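Local coordinates for protein alanine racemase (Corynebacterium glutamicum, PDB 2DY3) that belongs to the alanine racemase family of pyridoxal-5'-phosphate-binding enzymes, pairing an N-terminal TIM-barrel domain with a C-terminal beta domain, at residues 121-126 with 135-140; 139-144 with 178-183; 294-299 with 314-319. One frame throughout, in Å; residues are numbered along the deposited sequence.

In the fold
From the N terminus the chain first meets contact 1, where 121-126, at the end of strand 117-122, is closed against 135-140 on the helix that follows, with eight residues between them. Contact 2 opens on that same helix 134-146, overlapping contact 1 by Gly139 and Val140, and closes a longer excursion through strand 150-156 to helix 169-186. The two touch through Trp137 on Ala180 and Leu183, so the end of strand 117-122 and two neighbouring outer helices of the barrel pack together. Contact 3 neither nests in nor crosses them: it lies in the C-terminal beta domain, its centre about 56 Å from that of contact 1, tying strand 294-299 to the loop 314-319.

Contact 1: 121-126 with 135-140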
ATOM      1  N   ILE B 121      18.127  10.039 -23.329  1.00 15.36           N
ATOM      2  CA  ILE B 121      18.540   8.656 -23.500  1.00 16.55           C
ATOM      3  C   ILE B 121      18.952   8.003 -22.191  1.00 16.49           C
ATOM      4  O   ILE B 121      19.896   8.447 -21.541  1.00 14.52           O
ATOM      5  CB  ILE B 121      19.721   8.525 -24.489  1.00 17.87           C
ATOM      6  CG1 ILE B 121      19.436   9.308 -25.774  1.00 15.42           C
ATOM      7  CG2 ILE B 121      19.926   7.064 -24.843  1.00 20.51           C
ATOM      8  CD1 ILE B 121      20.619   9.349 -26.729  1.00 17.23           C
ATOM      9  N   LYS B 122      18.227   6.958 -21.801  1.00 15.26           N
ATOM     10  CA  LYS B 122      18.561   6.232 -20.587  1.00 15.40           C
ATOM     11  C   LYS B 122      19.654   5.250 -20.988  1.00 14.65           C
ATOM     12  O   LYS B 122      19.461   4.419 -21.881  1.00 14.24           O
ATOM     13  CB  LYS B 122      17.351   5.470 -20.043  1.00 15.70           C
ATOM     14  CG  LYS B 122      17.691   4.601 -18.840  1.00 19.96           C
ATOM     15  CD  LYS B 122      16.441   4.007 -18.200  1.00 21.84           C
ATOM     16  CE  LYS B 122      16.807   2.965 -17.155  1.00 24.85           C
ATOM     17  NZ  LYS B 122      17.604   3.542 -16.059  1.00 20.30           N
ATOM     18  N   ILE B 123      20.801   5.358 -20.335  1.00 13.39           N
ATOM     19  CA  ILE B 123      21.933   4.500 -20.647  1.00 16.30           C
ATOM     20  C   ILE B 123      22.134   3.342 -19.679  1.00 16.60           C
ATOM     21  O   ILE B 123      22.184   3.536 -18.468  1.00 16.21           O
ATOM     22  CB  ILE B 123      23.249   5.308 -20.672  1.00 15.32           C
ATOM     23  CG1 ILE B 123      23.205   6.351 -21.792  1.00 16.35           C
ATOM     24  CG2 ILE B 123      24.440   4.356 -20.848  1.00 15.66           C
ATOM     25  CD1 ILE B 123      23.056   5.753 -23.187  1.00 15.20           C
ATOM     26  N   ASP B 124      22.240   2.133 -20.223  1.00 18.50           N
ATOM     27  CA  ASP B 124      22.496   0.962 -19.394  1.00 19.83           C
ATOM     28  C   ASP B 124      24.008   1.024 -19.218  1.00 19.22           C
ATOM     29  O   ASP B 124      24.756   0.636 -20.113  1.00 18.71           O
ATOM     30  CB  ASP B 124      22.105  -0.325 -20.126  1.00 17.59           C
ATOM     31  CG  ASP B 124      22.521  -1.585 -19.369  1.00 19.96           C
ATOM     32  OD1 ASP B 124      23.402  -1.498 -18.487  1.00 18.83           O
ATOM     33  OD2 ASP B 124      21.973  -2.669 -19.665  1.00 17.05           O
ATOM     34  N   SER B 125      24.455   1.529 -18.074  1.00 20.60           N
ATOM     35  CA  SER B 125      25.885   1.656 -17.815  1.00 22.39           C
ATOM     36  C   SER B 125      26.514   0.460 -17.108  1.00 24.16           C
ATOM     37  O   SER B 125      27.583   0.581 -16.512  1.00 25.93           O
ATOM     38  CB  SER B 125      26.159   2.930 -17.009  1.00 20.77           C
ATOM     39  OG  SER B 125      25.432   2.930 -15.792  1.00 23.24           O
ATOM     40  N   GLY B 126      25.857  -0.692 -17.164  1.00 26.11           N
ATOM     41  CA  GLY B 126      26.425  -1.864 -16.523  1.00 26.23           C
ATOM     42  C   GLY B 126      25.497  -2.677 -15.644  1.00 27.10           C
ATOM     43  O   GLY B 126      25.758  -3.848 -15.382  1.00 28.28           O
ATOM     44  N   GLN B 135      26.159  -2.183 -26.885  1.00 32.65           N
ATOM     45  CA  GLN B 135      26.020  -2.731 -28.230  1.00 34.11           C
ATOM     46  C   GLN B 135      24.941  -2.027 -29.056  1.00 32.62           C
ATOM     47  O   GLN B 135      24.971  -2.074 -30.288  1.00 33.03           O
ATOM     48  CB  GLN B 135      25.708  -4.231 -28.165  1.00 38.04           C
ATOM     49  CG  GLN B 135      26.794  -5.076 -27.512  1.00 44.89           C
ATOM     50  CD  GLN B 135      28.147  -4.936 -28.194  1.00 49.29           C
ATOM     51  OE1 GLN B 135      28.788  -3.883 -28.129  1.00 51.57           O
ATOM     52  NE2 GLN B 135      28.589  -6.001 -28.857  1.00 50.90           N
ATOM     53  N   GLU B 136      24.003  -1.368 -28.380  1.00 28.77           N
ATOM     54  CA  GLU B 136      22.912  -0.677 -29.063  1.00 27.21           C
ATOM     55  C   GLU B 136      23.145   0.830 -29.238  1.00 25.52           C
ATOM     56  O   GLU B 136      22.475   1.471 -30.048  1.00 22.91           O
ATOM     57  CB  GLU B 136      21.599  -0.884 -28.291  1.00 28.39           C
ATOM     58  CG  GLU B 136      21.373  -2.306 -27.788  1.00 28.34           C
ATOM     59  CD  GLU B 136      20.151  -2.438 -26.889  1.00 30.40           C
ATOM     60  OE1 GLU B 136      20.035  -1.681 -25.903  1.00 29.64           O
ATOM     61  OE2 GLU B 136      19.303  -3.311 -27.165  1.00 31.21           O
ATOM     62  N   TRP B 137      24.089   1.391 -28.486  1.00 23.60           N
ATOM     63  CA  TRP B 137      24.364   2.830 -28.556  1.00 22.96           C
ATOM     64  C   TRP B 137      24.523   3.365 -29.973  1.00 23.47           C
ATOM     65  O   TRP B 137      23.878   4.341 -30.351  1.00 22.33           O
ATOM     66  CB  TRP B 137      25.617   3.184 -27.748  1.00 20.93           C
ATOM     67  CG  TRP B 137      25.511   2.877 -26.294  1.00 20.96           C
ATOM     68  CD1 TRP B 137      24.367   2.654 -25.586  1.00 20.14           C
ATOM     69  CD2 TRP B 137      26.590   2.808 -25.353  1.00 21.29           C
ATOM     70  NE1 TRP B 137      24.668   2.452 -24.258  1.00 21.46           N
ATOM     71  CE2 TRP B 137      26.026   2.541 -24.090  1.00 20.80           C
ATOM     72  CE3 TRP B 137      27.981   2.947 -25.457  1.00 22.13           C
ATOM     73  CZ2 TRP B 137      26.801   2.407 -22.936  1.00 18.98           C
ATOM     74  CZ3 TRP B 137      28.750   2.815 -24.310  1.00 19.85           C
ATOM     75  CH2 TRP B 137      28.157   2.548 -23.067  1.00 21.22           C
ATOM     76  N   GLU B 138      25.388   2.724 -30.752  1.00 25.47           N
ATOM     77  CA  GLU B 138      25.643   3.135 -32.128  1.00 27.35           C
ATOM     78  C   GLU B 138      24.367   3.346 -32.930  1.00 25.62           C
ATOM     79  O   GLU B 138      24.129   4.433 -33.462  1.00 24.00           O
ATOM     80  CB  GLU B 138      26.507   2.093 -32.843  1.00 29.44           C
ATOM     81  CG  GLU B 138      27.955   2.058 -32.396  1.00 35.26           C
ATOM     82  CD  GLU B 138      28.712   3.310 -32.781  1.00 37.44           C
ATOM     83  OE1 GLU B 138      29.937   3.361 -32.537  1.00 39.43           O
ATOM     84  OE2 GLU B 138      28.086   4.241 -33.326  1.00 38.78           O
ATOM     85  N   GLY B 139      23.563   2.292 -33.025  1.00 23.93           N
ATOM     86  CA  GLY B 139      22.326   2.361 -33.779  1.00 22.97           C
ATOM     87  C   GLY B 139      21.353   3.414 -33.286  1.00 23.41           C
ATOM     88  O   GLY B 139      20.819   4.190 -34.083  1.00 24.51           O
ATOM     89  N   VAL B 140      21.123   3.440 -31.977  1.00 21.50           N
ATOM     90  CA  VAL B 140      20.204   4.395 -31.372  1.00 21.87           C
ATOM     91  C   VAL B 140      20.615   5.857 -31.560  1.00 21.99           C
ATOM     92  O   VAL B 140      19.779   6.696 -31.903  1.00 20.50           O
ATOM     93  CB  VAL B 140      20.032   4.120 -29.856  1.00 23.80           C
ATOM     94  CG1 VAL B 140      19.268   5.269 -29.207  1.00 20.20           C
ATOM     95  CG2 VAL B 140      19.285   2.800 -29.643  1.00 20.21           C
TER
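The backbones come closest at Ile123 and Trp137, whose CA atoms lie 8.4 Å apart, where the chain leaving strand 117-122 passes one turn of helix 134-146. The gap is bridged by the indole of Trp137, which reaches across with its CG beside the backbone N (chi1 -62°). Ile123 meets it with two methyls: CG2 lies 3.7 Å from Trp137 CZ2, and CD1 lies 3.8 Å from Trp137 NE1, so the two methyls lie along the indole from CZ2 to the pyrrole edge, CG2 approaching obliquely, and the side chains cross at about a right angle. Asp124 O stands at the indole edge, near its plane, 3.9 Å from Trp137 CZ2. Strand 117-122, helix 134-146 and strand 150-156 make a beta-alpha-beta unit of the TIM barrel, and this contact joins the helix to the chain leaving the unit's first strand. The buried indole N-H is satisfied by Val132 O in the intervening loop. Helix 169-186 packs on the same pair, through Phe177 on Ile123 and Ala180 on Trp137. Asp124 itself forms an Asx turn: its OD1 accepts from Gly126 N at 2.9 Å, while OD2 makes a salt bridge to Lys246 of the second subunit.

Contact 2: 139-144 with 178-183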
ATOM      1  N   GLY B 139      23.563   2.292 -33.025  1.00 23.93           N
ATOM      2  CA  GLY B 139      22.326   2.361 -33.779  1.00 22.97           C
ATOM      3  C   GLY B 139      21.353   3.414 -33.286  1.00 23.41           C
ATOM      4  O   GLY B 139      20.819   4.190 -34.083  1.00 24.51           O
ATOM      5  N   VAL B 140      21.123   3.440 -31.977  1.00 21.50           N
ATOM      6  CA  VAL B 140      20.204   4.395 -31.372  1.00 21.87           C
ATOM      7  C   VAL B 140      20.615   5.857 -31.560  1.00 21.99           C
ATOM      8  O   VAL B 140      19.779   6.696 -31.903  1.00 20.50           O
ATOM      9  CB  VAL B 140      20.032   4.120 -29.856  1.00 23.80           C
ATOM     10  CG1 VAL B 140      19.268   5.269 -29.207  1.00 20.20           C
ATOM     11  CG2 VAL B 140      19.285   2.800 -29.643  1.00 20.21           C
ATOM     12  N   PHE B 141      21.886   6.177 -31.332  1.00 21.43           N
ATOM     13  CA  PHE B 141      22.319   7.562 -31.500  1.00 21.93           C
ATOM     14  C   PHE B 141      22.175   7.954 -32.969  1.00 22.59           C
ATOM     15  O   PHE B 141      21.732   9.056 -33.291  1.00 23.75           O
ATOM     16  CB  PHE B 141      23.782   7.756 -31.058  1.00 22.46           C
ATOM     17  CG  PHE B 141      24.045   7.403 -29.611  1.00 21.24           C
ATOM     18  CD1 PHE B 141      23.009   7.339 -28.690  1.00 20.29           C
ATOM     19  CD2 PHE B 141      25.339   7.160 -29.171  1.00 19.54           C
ATOM     20  CE1 PHE B 141      23.264   7.040 -27.356  1.00 20.82           C
ATOM     21  CE2 PHE B 141      25.603   6.862 -27.839  1.00 18.09           C
ATOM     22  CZ  PHE B 141      24.563   6.801 -26.932  1.00 19.65           C
ATOM     23  N   SER B 142      22.538   7.042 -33.861  1.00 23.72           N
ATOM     24  CA  SER B 142      22.443   7.312 -35.290  1.00 24.40           C
ATOM     25  C   SER B 142      21.001   7.565 -35.707  1.00 23.47           C
ATOM     26  O   SER B 142      20.714   8.490 -36.465  1.00 25.30           O
ATOM     27  CB  SER B 142      23.007   6.135 -36.086  1.00 25.63           C
ATOM     28  OG  SER B 142      22.871   6.364 -37.474  1.00 29.27           O
ATOM     29  N   ALA B 143      20.093   6.739 -35.203  1.00 22.72           N
ATOM     30  CA  ALA B 143      18.681   6.867 -35.524  1.00 21.25           C
ATOM     31  C   ALA B 143      18.085   8.176 -35.014  1.00 19.56           C
ATOM     32  O   ALA B 143      17.399   8.880 -35.756  1.00 18.62           O
ATOM     33  CB  ALA B 143      17.909   5.681 -34.954  1.00 21.66           C
ATOM     34  N   LEU B 144      18.337   8.498 -33.749  1.00 17.56           N
ATOM     35  CA  LEU B 144      17.802   9.724 -33.169  1.00 18.35           C
ATOM     36  C   LEU B 144      18.384  10.991 -33.818  1.00 18.33           C
ATOM     37  O   LEU B 144      17.693  11.998 -33.961  1.00 20.57           O
ATOM     38  CB  LEU B 144      18.032   9.730 -31.656  1.00 16.55           C
ATOM     39  CG  LEU B 144      17.320   8.591 -30.905  1.00 18.04           C
ATOM     40  CD1 LEU B 144      17.784   8.545 -29.452  1.00 14.52           C
ATOM     41  CD2 LEU B 144      15.803   8.784 -30.986  1.00 15.52           C
ATOM     42  N   ARG B 178      30.371   7.900 -19.792  1.00 22.33           N
ATOM     43  CA  ARG B 178      31.130   8.899 -20.536  1.00 23.47           C
ATOM     44  C   ARG B 178      31.505   8.391 -21.921  1.00 24.22           C
ATOM     45  O   ARG B 178      31.687   9.169 -22.852  1.00 24.55           O
ATOM     46  CB  ARG B 178      32.378   9.294 -19.751  1.00 25.62           C
ATOM     47  CG  ARG B 178      32.041  10.100 -18.508  1.00 30.04           C
ATOM     48  CD  ARG B 178      33.247  10.364 -17.625  1.00 33.69           C
ATOM     49  NE  ARG B 178      32.867  11.214 -16.501  1.00 36.49           N
ATOM     50  CZ  ARG B 178      33.663  11.505 -15.478  1.00 38.35           C
ATOM     51  NH1 ARG B 178      34.894  11.013 -15.432  1.00 39.78           N
ATOM     52  NH2 ARG B 178      33.225  12.292 -14.504  1.00 39.76           N
ATOM     53  N   ARG B 179      31.616   7.076 -22.049  1.00 23.49           N
ATOM     54  CA  ARG B 179      31.942   6.460 -23.322  1.00 24.82           C
ATOM     55  C   ARG B 179      30.730   6.637 -24.236  1.00 24.98           C
ATOM     56  O   ARG B 179      30.862   6.926 -25.427  1.00 24.00           O
ATOM     57  CB  ARG B 179      32.254   4.978 -23.094  1.00 27.64           C
ATOM     58  CG  ARG B 179      32.631   4.194 -24.329  1.00 30.19           C
ATOM     59  CD  ARG B 179      33.411   2.942 -23.935  1.00 33.60           C
ATOM     60  NE  ARG B 179      32.651   2.056 -23.058  1.00 35.50           N
ATOM     61  CZ  ARG B 179      33.146   1.486 -21.962  1.00 37.48           C
ATOM     62  NH1 ARG B 179      34.405   1.709 -21.605  1.00 39.49           N
ATOM     63  NH2 ARG B 179      32.384   0.694 -21.220  1.00 36.87           N
ATOM     64  N   ALA B 180      29.545   6.481 -23.656  1.00 24.07           N
ATOM     65  CA  ALA B 180      28.298   6.629 -24.393  1.00 24.04           C
ATOM     66  C   ALA B 180      28.084   8.082 -24.820  1.00 23.11           C
ATOM     67  O   ALA B 180      27.710   8.356 -25.962  1.00 23.21           O
ATOM     68  CB  ALA B 180      27.127   6.159 -23.530  1.00 23.55           C
ATOM     69  N   LEU B 181      28.325   9.009 -23.901  1.00 23.23           N
ATOM     70  CA  LEU B 181      28.148  10.431 -24.183  1.00 23.95           C
ATOM     71  C   LEU B 181      29.068  10.911 -25.306  1.00 24.38           C
ATOM     72  O   LEU B 181      28.661  11.704 -26.161  1.00 23.27           O
ATOM     73  CB  LEU B 181      28.392  11.248 -22.908  1.00 25.93           C
ATOM     74  CG  LEU B 181      28.150  12.761 -22.980  1.00 27.99           C
ATOM     75  CD1 LEU B 181      26.743  13.049 -23.467  1.00 25.54           C
ATOM     76  CD2 LEU B 181      28.369  13.373 -21.605  1.00 27.60           C
ATOM     77  N   ALA B 182      30.306  10.424 -25.311  1.00 23.49           N
ATOM     78  CA  ALA B 182      31.256  10.813 -26.343  1.00 23.21           C
ATOM     79  C   ALA B 182      30.809  10.265 -27.697  1.00 23.13           C
ATOM     80  O   ALA B 182      30.913  10.947 -28.722  1.00 24.29           O
ATOM     81  CB  ALA B 182      32.653  10.295 -26.000  1.00 23.30           C
ATOM     82  N   LEU B 183      30.302   9.036 -27.692  1.00 22.44           N
ATOM     83  CA  LEU B 183      29.834   8.386 -28.911  1.00 21.98           C
ATOM     84  C   LEU B 183      28.608   9.129 -29.447  1.00 22.27           C
ATOM     85  O   LEU B 183      28.440   9.285 -30.657  1.00 23.47           O
ATOM     86  CB  LEU B 183      29.464   6.935 -28.609  1.00 23.59           C
ATOM     87  CG  LEU B 183      29.617   5.868 -29.695  1.00 29.89           C
ATOM     88  CD1 LEU B 183      28.753   4.668 -29.324  1.00 30.67           C
ATOM     89  CD2 LEU B 183      29.205   6.404 -31.046  1.00 31.28           C
TER
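Phe141 spans the space between helix 134-146 and helix 169-186, its ring reaching the second helix at Ala180 and Leu183. Its CB already points that way; chi1 of -59°, with CG beside the backbone N and opposite the carbonyl carbon, carries the ring on toward helix 169-186, and chi2 of -20° turns its CD2-CE2 side to Ala180 and Leu183. CE2 makes the closest approach: it stands 3.2 Å from Ala180 O, an aromatic C-H near a carbonyl that reaches the ring obliquely. The same corner meets Leu183, with Phe141 CE2 3.9 Å from Leu183 CB, and here CB lies in the ring plane, at its edge. Leu183 CD1 stands out of the ring plane, 4.1 Å from Phe141 CE2, the side chains crossing at about a right angle. These helices follow successive strands of the TIM barrel, 117-122 and 150-156, and pack next to each other on the outside of the parallel sheet, where Phe141 also touches Met155 of strand 150-156. Leu183 C, 3.8 Å from Phe141 CD2, lies on the same side of the ring plane as Ala180 O, and Leu183 CD1 on the other. Ala180 contributes its methyl more loosely, Phe141 CZ lying 4.3 Å from Ala180 CB. Away from helix 169-186, Phe141 CE1 packs against Ile121 CD1 of strand 117-122. His187, just beyond the end of helix 169-186, also touches the Phe141 side chain.

Contact 3: 294-299 with 314-319; sequences LDYPQV and NPHGVE
Leu294 lays its CD1 methyl over one face of the His316 imidazole, 3.4 Å from the ring centroid and 21° off the ring normal, a CH-pi contact. The partners belong to the C-terminal beta domain: strand 294-299 of its mixed sheet supplies Leu294 and Tyr296, and the loop joining strand 307-312 to strand 323-325 supplies a type I beta turn from Asn314 to Gly317, with His316 in its third position. Pro315 CG lies against the opposite face of the imidazole, offset toward the rim like the leucine methyl, so the ring is sandwiched between two aliphatic groups. The CB of His316 already points to the strand, and chi1 of -49° sets the imidazole against Leu294 CD1. The edge of that ring meets Tyr296, whose hydroxyl lies near the imidazole plane with OH 3.0 Å from His316 CD2. Val318 packs against the same end of the phenol: its CG2, beside the backbone N, lies 3.8 Å from Tyr296 CZ, the two side chains running past each other in opposite directions. Strand neighbours Ile291 and Leu311 touch the buried tyrosine as well. One water bonds three polar atoms: Tyr296 OH (2.8 Å), Asn314 OD1, to which it donates, and His316 N, from which it accepts, so the hydroxyl is joined to the turn without a direct bond. The turn itself closes through Gly317 N to Asn314 O. Both ends of the Asn314 amide bond to Val318: OD1 accepts from Val318 N at 2.8 Å, the donor tilted 18° from the carbonyl plane, and ND2 donates to a lone pair of Val318 O at 3.0 Å, in the plane of that carbonyl.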
ATOM      1  N   LEU B 294       7.248   8.367  24.885  1.00 19.54           N
ATOM      2  CA  LEU B 294       7.728   7.127  25.496  1.00 20.91           C
ATOM      3  C   LEU B 294       7.399   5.889  24.658  1.00 19.53           C
ATOM      4  O   LEU B 294       6.331   5.792  24.062  1.00 19.76           O
ATOM      5  CB  LEU B 294       7.170   6.969  26.914  1.00 21.86           C
ATOM      6  CG  LEU B 294       7.768   7.903  27.975  1.00 23.54           C
ATOM      7  CD1 LEU B 294       7.572   7.297  29.336  1.00 26.45           C
ATOM      8  CD2 LEU B 294       9.250   8.092  27.735  1.00 25.13           C
ATOM      9  N   ASP B 295       8.335   4.949  24.614  1.00 20.59           N
ATOM     10  CA  ASP B 295       8.167   3.733  23.834  1.00 21.04           C
ATOM     11  C   ASP B 295       7.363   2.634  24.509  1.00 20.38           C
ATOM     12  O   ASP B 295       7.388   2.476  25.723  1.00 20.35           O
ATOM     13  CB  ASP B 295       9.530   3.161  23.442  1.00 23.37           C
ATOM     14  CG  ASP B 295      10.221   3.974  22.366  1.00 26.75           C
ATOM     15  OD1 ASP B 295       9.580   4.880  21.795  1.00 25.29           O
ATOM     16  OD2 ASP B 295      11.405   3.697  22.083  1.00 28.12           O
ATOM     17  N   TYR B 296       6.647   1.879  23.686  1.00 19.33           N
ATOM     18  CA  TYR B 296       5.847   0.749  24.128  1.00 17.53           C
ATOM     19  C   TYR B 296       5.970  -0.260  22.990  1.00 18.20           C
ATOM     20  O   TYR B 296       5.535  -0.010  21.866  1.00 17.28           O
ATOM     21  CB  TYR B 296       4.385   1.161  24.343  1.00 16.92           C
ATOM     22  CG  TYR B 296       4.196   2.188  25.441  1.00 15.43           C
ATOM     23  CD1 TYR B 296       4.123   3.546  25.150  1.00 15.69           C
ATOM     24  CD2 TYR B 296       4.115   1.798  26.772  1.00 14.69           C
ATOM     25  CE1 TYR B 296       3.974   4.487  26.160  1.00 13.16           C
ATOM     26  CE2 TYR B 296       3.968   2.725  27.784  1.00 12.42           C
ATOM     27  CZ  TYR B 296       3.899   4.066  27.478  1.00 15.72           C
ATOM     28  OH  TYR B 296       3.758   4.982  28.496  1.00 14.76           O
ATOM     29  N   PRO B 297       6.583  -1.414  23.272  1.00 18.06           N
ATOM     30  CA  PRO B 297       6.801  -2.490  22.305  1.00 18.29           C
ATOM     31  C   PRO B 297       5.539  -3.138  21.755  1.00 18.08           C
ATOM     32  O   PRO B 297       4.579  -3.382  22.486  1.00 19.16           O
ATOM     33  CB  PRO B 297       7.653  -3.476  23.085  1.00 17.12           C
ATOM     34  CG  PRO B 297       7.080  -3.354  24.463  1.00 19.54           C
ATOM     35  CD  PRO B 297       6.978  -1.843  24.625  1.00 18.28           C
ATOM     36  N   GLN B 298       5.550  -3.399  20.453  1.00 17.68           N
ATOM     37  CA  GLN B 298       4.432  -4.056  19.793  1.00 19.14           C
ATOM     38  C   GLN B 298       4.525  -5.510  20.241  1.00 20.20           C
ATOM     39  O   GLN B 298       5.623  -6.035  20.413  1.00 20.33           O
ATOM     40  CB  GLN B 298       4.584  -3.934  18.268  1.00 18.94           C
ATOM     41  CG  GLN B 298       3.611  -4.757  17.420  1.00 18.67           C
ATOM     42  CD  GLN B 298       3.962  -6.231  17.401  1.00 20.29           C
ATOM     43  OE1 GLN B 298       5.128  -6.597  17.544  1.00 19.85           O
ATOM     44  NE2 GLN B 298       2.960  -7.084  17.210  1.00 17.60           N
ATOM     45  N   VAL B 299       3.380  -6.148  20.453  1.00 19.85           N
ATOM     46  CA  VAL B 299       3.352  -7.540  20.889  1.00 20.57           C
ATOM     47  C   VAL B 299       2.270  -8.322  20.159  1.00 20.19           C
ATOM     48  O   VAL B 299       1.274  -7.757  19.718  1.00 17.53           O
ATOM     49  CB  VAL B 299       3.056  -7.654  22.402  1.00 19.62           C
ATOM     50  CG1 VAL B 299       4.202  -7.079  23.208  1.00 21.76           C
ATOM     51  CG2 VAL B 299       1.764  -6.928  22.725  1.00 21.07           C
ATOM     52  N   ASN B 314       1.373   0.131  32.867  1.00 18.67           N
ATOM     53  CA  ASN B 314       0.870   1.416  32.402  1.00 19.43           C
ATOM     54  C   ASN B 314       1.058   2.525  33.440  1.00 18.56           C
ATOM     55  O   ASN B 314       0.098   3.171  33.858  1.00 19.82           O
ATOM     56  CB  ASN B 314      -0.612   1.294  32.019  1.00 17.10           C
ATOM     57  CG  ASN B 314      -1.115   2.506  31.257  1.00 16.44           C
ATOM     58  OD1 ASN B 314      -0.348   3.172  30.562  1.00 16.60           O
ATOM     59  ND2 ASN B 314      -2.408   2.789  31.368  1.00 17.11           N
ATOM     60  N   PRO B 315       2.310   2.765  33.858  1.00 18.08           N
ATOM     61  CA  PRO B 315       2.641   3.794  34.851  1.00 17.69           C
ATOM     62  C   PRO B 315       2.365   5.238  34.432  1.00 17.81           C
ATOM     63  O   PRO B 315       2.177   6.105  35.285  1.00 19.83           O
ATOM     64  CB  PRO B 315       4.124   3.545  35.121  1.00 16.06           C
ATOM     65  CG  PRO B 315       4.620   3.050  33.799  1.00 17.25           C
ATOM     66  CD  PRO B 315       3.526   2.073  33.397  1.00 16.91           C
ATOM     67  N   HIS B 316       2.332   5.492  33.129  1.00 16.57           N
ATOM     68  CA  HIS B 316       2.095   6.836  32.620  1.00 16.73           C
ATOM     69  C   HIS B 316       0.618   7.069  32.323  1.00 18.88           C
ATOM     70  O   HIS B 316       0.231   8.097  31.760  1.00 20.98           O
ATOM     71  CB  HIS B 316       2.956   7.056  31.377  1.00 17.61           C
ATOM     72  CG  HIS B 316       4.385   6.657  31.580  1.00 19.08           C
ATOM     73  ND1 HIS B 316       5.245   7.363  32.394  1.00 20.31           N
ATOM     74  CD2 HIS B 316       5.074   5.565  31.165  1.00 19.82           C
ATOM     75  CE1 HIS B 316       6.398   6.721  32.478  1.00 20.02           C
ATOM     76  NE2 HIS B 316       6.319   5.625  31.743  1.00 20.68           N
ATOM     77  N   GLY B 317      -0.207   6.103  32.711  1.00 17.98           N
ATOM     78  CA  GLY B 317      -1.638   6.225  32.512  1.00 18.46           C
ATOM     79  C   GLY B 317      -2.127   6.409  31.088  1.00 18.82           C
ATOM     80  O   GLY B 317      -3.040   7.197  30.848  1.00 21.02           O
ATOM     81  N   VAL B 318      -1.529   5.696  30.142  1.00 17.76           N
ATOM     82  CA  VAL B 318      -1.962   5.786  28.755  1.00 17.59           C
ATOM     83  C   VAL B 318      -3.437   5.400  28.685  1.00 17.15           C
ATOM     84  O   VAL B 318      -3.846   4.402  29.272  1.00 18.18           O
ATOM     85  CB  VAL B 318      -1.188   4.807  27.858  1.00 19.58           C
ATOM     86  CG1 VAL B 318      -1.816   4.791  26.446  1.00 17.21           C
ATOM     87  CG2 VAL B 318       0.287   5.199  27.808  1.00 16.07           C
ATOM     88  N   GLU B 319      -4.223   6.195  27.971  1.00 16.39           N
ATOM     89  CA  GLU B 319      -5.646   5.933  27.814  1.00 16.63           C
ATOM     90  C   GLU B 319      -6.039   5.918  26.341  1.00 15.61           C
ATOM     91  O   GLU B 319      -5.283   6.372  25.485  1.00 14.43           O
ATOM     92  CB  GLU B 319      -6.459   7.001  28.533  1.00 18.57           C
ATOM     93  CG  GLU B 319      -6.175   7.105  30.016  1.00 24.29           C
ATOM     94  CD  GLU B 319      -7.071   8.113  30.687  1.00 24.54           C
ATOM     95  OE1 GLU B 319      -8.264   7.818  30.876  1.00 31.03           O
ATOM     96  OE2 GLU B 319      -6.590   9.211  31.013  1.00 30.65           O
TER
HETATM   97  O   HOH W   1       2.309   3.800  30.624  1.00 19.45           O